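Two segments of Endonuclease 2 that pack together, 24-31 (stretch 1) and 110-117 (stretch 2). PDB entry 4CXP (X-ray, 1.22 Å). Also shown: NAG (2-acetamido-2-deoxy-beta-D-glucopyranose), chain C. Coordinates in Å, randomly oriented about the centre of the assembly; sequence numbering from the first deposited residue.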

# COMPACT_ATOMS: atom_id res chain seq x y z
N ALA A 24 -5.99 -8.01 19.67
CA ALA A 24 -4.59 -8.33 19.39
C ALA A 24 -3.80 -7.10 18.98
O ALA A 24 -2.65 -6.91 19.41
CB ALA A 24 -4.50 -9.41 18.32
N VAL A 25 -4.39 -6.25 18.15
CA VAL A 25 -3.72 -5.03 17.74
C VAL A 25 -3.45 -4.11 18.95
O VAL A 25 -2.35 -3.58 19.09
CB VAL A 25 -4.50 -4.33 16.62
CG1 VAL A 25 -4.02 -2.91 16.40
CG2 VAL A 25 -4.38 -5.15 15.35
N LYS A 26 -4.45 -3.93 19.82
CA LYS A 26 -4.24 -3.11 21.01
C LYS A 26 -3.09 -3.68 21.87
O LYS A 26 -2.27 -2.92 22.40
CB LYS A 26 -5.53 -2.98 21.83
CG LYS A 26 -6.64 -2.13 21.16
CD LYS A 26 -6.32 -0.66 20.88
CE LYS A 26 -7.51 0.05 20.25
NZ LYS A 26 -7.33 1.51 20.03
N GLU A 27 -3.01 -5.00 21.97
CA GLU A 27 -1.98 -5.66 22.78
C GLU A 27 -0.59 -5.54 22.15
O GLU A 27 0.40 -5.42 22.86
CB GLU A 27 -2.34 -7.12 23.00
CG GLU A 27 -3.56 -7.29 23.91
CD GLU A 27 -4.18 -8.67 23.90
OE1 GLU A 27 -3.83 -9.50 23.03
OE2 GLU A 27 -5.04 -8.94 24.76
N LEU A 28 -0.51 -5.61 20.83
CA LEU A 28 0.77 -5.60 20.13
C LEU A 28 1.35 -4.20 19.92
O LEU A 28 2.56 -4.05 19.76
CB LEU A 28 0.65 -6.32 18.79
CG LEU A 28 0.59 -7.84 18.90
CD1 LEU A 28 0.16 -8.46 17.58
CD2 LEU A 28 1.94 -8.39 19.33
N LEU A 29 0.52 -3.17 19.90
CA LEU A 29 1.04 -1.83 19.72
C LEU A 29 1.77 -1.35 20.97
O LEU A 29 1.34 -1.62 22.08
CB LEU A 29 -0.07 -0.85 19.40
CG LEU A 29 -0.72 -0.92 18.03
CD1 LEU A 29 -1.97 -0.05 17.96
CD2 LEU A 29 0.26 -0.52 16.95
N PRO A 30 2.86 -0.60 20.80
CA PRO A 30 3.49 -0.01 21.99
C PRO A 30 2.64 1.08 22.59
O PRO A 30 1.82 1.68 21.91
CB PRO A 30 4.78 0.57 21.46
CG PRO A 30 4.49 0.89 20.06
CD PRO A 30 3.51 -0.15 19.56
N GLU A 31 2.86 1.33 23.87
CA GLU A 31 2.10 2.34 24.62
C GLU A 31 2.13 3.69 23.91
O GLU A 31 1.12 4.38 23.87
CB GLU A 31 2.65 2.49 26.04
N ASN A 110 9.57 -10.98 16.75
CA ASN A 110 8.94 -9.86 17.40
C ASN A 110 7.64 -9.57 16.65
O ASN A 110 7.65 -9.15 15.49
CB ASN A 110 9.90 -8.69 17.37
CG ASN A 110 9.36 -7.43 18.00
OD1 ASN A 110 8.17 -7.15 17.93
ND2 ASN A 110 10.26 -6.65 18.61
N LEU A 111 6.52 -9.85 17.30
CA LEU A 111 5.23 -9.75 16.63
C LEU A 111 4.71 -8.33 16.56
O LEU A 111 3.83 -8.05 15.74
CB LEU A 111 4.22 -10.72 17.24
CG LEU A 111 4.61 -12.20 17.11
CD1 LEU A 111 3.49 -13.11 17.59
CD2 LEU A 111 5.00 -12.60 15.69
N THR A 112 5.25 -7.41 17.36
CA THR A 112 4.98 -6.00 17.13
C THR A 112 5.56 -5.58 15.78
O THR A 112 4.88 -4.96 14.97
CB THR A 112 5.52 -5.13 18.26
OG1 THR A 112 4.82 -5.48 19.46
CG2 THR A 112 5.37 -3.65 17.96
N GLU A 113 6.81 -5.93 15.53
CA GLU A 113 7.39 -5.68 14.21
C GLU A 113 6.57 -6.37 13.13
O GLU A 113 6.32 -5.77 12.08
CB GLU A 113 8.85 -6.11 14.12
CG GLU A 113 9.77 -5.25 14.97
CD GLU A 113 11.26 -5.46 14.73
OE1 GLU A 113 11.66 -6.42 14.03
OE2 GLU A 113 12.05 -4.65 15.28
N ALA A 114 6.14 -7.60 13.33
CA ALA A 114 5.39 -8.29 12.29
C ALA A 114 4.10 -7.53 11.96
O ALA A 114 3.74 -7.39 10.79
CB ALA A 114 5.06 -9.72 12.68
N LEU A 115 3.40 -7.03 12.98
CA LEU A 115 2.19 -6.24 12.76
C LEU A 115 2.49 -4.98 11.96
O LEU A 115 1.76 -4.63 11.03
CB LEU A 115 1.55 -5.89 14.11
CG LEU A 115 0.33 -4.97 14.01
CD1 LEU A 115 -0.81 -5.58 13.19
CD2 LEU A 115 -0.12 -4.58 15.41
N LEU A 116 3.55 -4.28 12.34
CA LEU A 116 3.89 -3.03 11.68
C LEU A 116 4.35 -3.26 10.25
O LEU A 116 4.04 -2.46 9.36
CB LEU A 116 4.92 -2.25 12.50
CG LEU A 116 4.48 -1.87 13.91
CD1 LEU A 116 5.57 -1.06 14.58
CD2 LEU A 116 3.16 -1.10 13.92
N PHE A 117 5.08 -4.33 10.02
CA PHE A 117 5.49 -4.69 8.67
C PHE A 117 4.28 -5.09 7.82
O PHE A 117 4.14 -4.61 6.71
CB PHE A 117 6.51 -5.84 8.69
CG PHE A 117 7.94 -5.44 8.96
CD1 PHE A 117 8.56 -4.45 8.21
CD2 PHE A 117 8.69 -6.12 9.92
CE1 PHE A 117 9.89 -4.15 8.41
CE2 PHE A 117 10.02 -5.82 10.12
CZ PHE A 117 10.63 -4.83 9.37
C1 NAG C . 9.89 -5.37 19.18
C2 NAG C . 10.65 -5.05 20.45
C3 NAG C . 10.42 -3.60 20.84
C4 NAG C . 10.76 -2.66 19.69
C5 NAG C . 9.96 -3.08 18.46
C6 NAG C . 10.29 -2.25 17.22
C7 NAG C . 11.13 -6.91 22.05
C8 NAG C . 12.56 -6.94 21.62
N2 NAG C . 10.30 -6.02 21.50
O3 NAG C . 11.15 -3.28 22.01
O4 NAG C . 10.36 -1.36 20.04
O5 NAG C . 10.23 -4.42 18.17
O6 NAG C . 11.60 -2.49 16.79
O7 NAG C . 10.77 -7.70 22.95

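The contact joins the C-terminal end of one helix, which runs through Leu28, to the first turns of another, which begins at Leu111. The two helix axes approach to 10.2 Å with 120° between their N-to-C directions, so the segments cross obliquely, and the backbones come nearest at Leu28 and Thr112, whose CA atoms lie 5.2 Å apart.

Leu28 contributes the most surface. Its CA-to-CB bond points toward the second helix, and its branched side chain, in the m, t rotamer, suits the space between two residues one turn apart: Leu28 CD2 lies 3.9 Å from Leu111 CB, while Leu28 CB lies 3.9 Å from Leu115 CD2. These are van der Waals contacts, favoured because they remove hydrocarbon from water.

Leu115 answers from the other side, its CA-to-CB bond also directed toward its partner. With chi1 t and chi2 p, both of its methyls reach Val25: Val25 CG2 lies 4.2 Å from Leu115 CD1 and 4.3 Å from Leu115 CD2. Leu115 CD2 also touches Leu28 and lies 4.4 Å from Leu29 CD2. Leu29 starts away from the second helix, yet the end of its side chain comes nearer, placing Leu29 CD2 4.2 Å from Leu116 CD2.

Thr112 supplies the polar link. Leu29 is the first residue to leave helical phi/psi, and Pro30, which has no amide hydrogen, follows it. At this helix end the carbonyl of Leu28 accepts a hydrogen bond from the Thr112 hydroxyl, Thr112 OG1 to Leu28 O being 2.7 Å. Threonine suits the site by combining this donor with a methyl: Thr112 CG2 rests 4.3 Å from Pro30 CD.

Asn110 caps the second helix, its OD1 accepting from Glu113 N at 3.0 Å, while its ND2 carries the glycan through a 1.4 Å covalent bond to NAG C1.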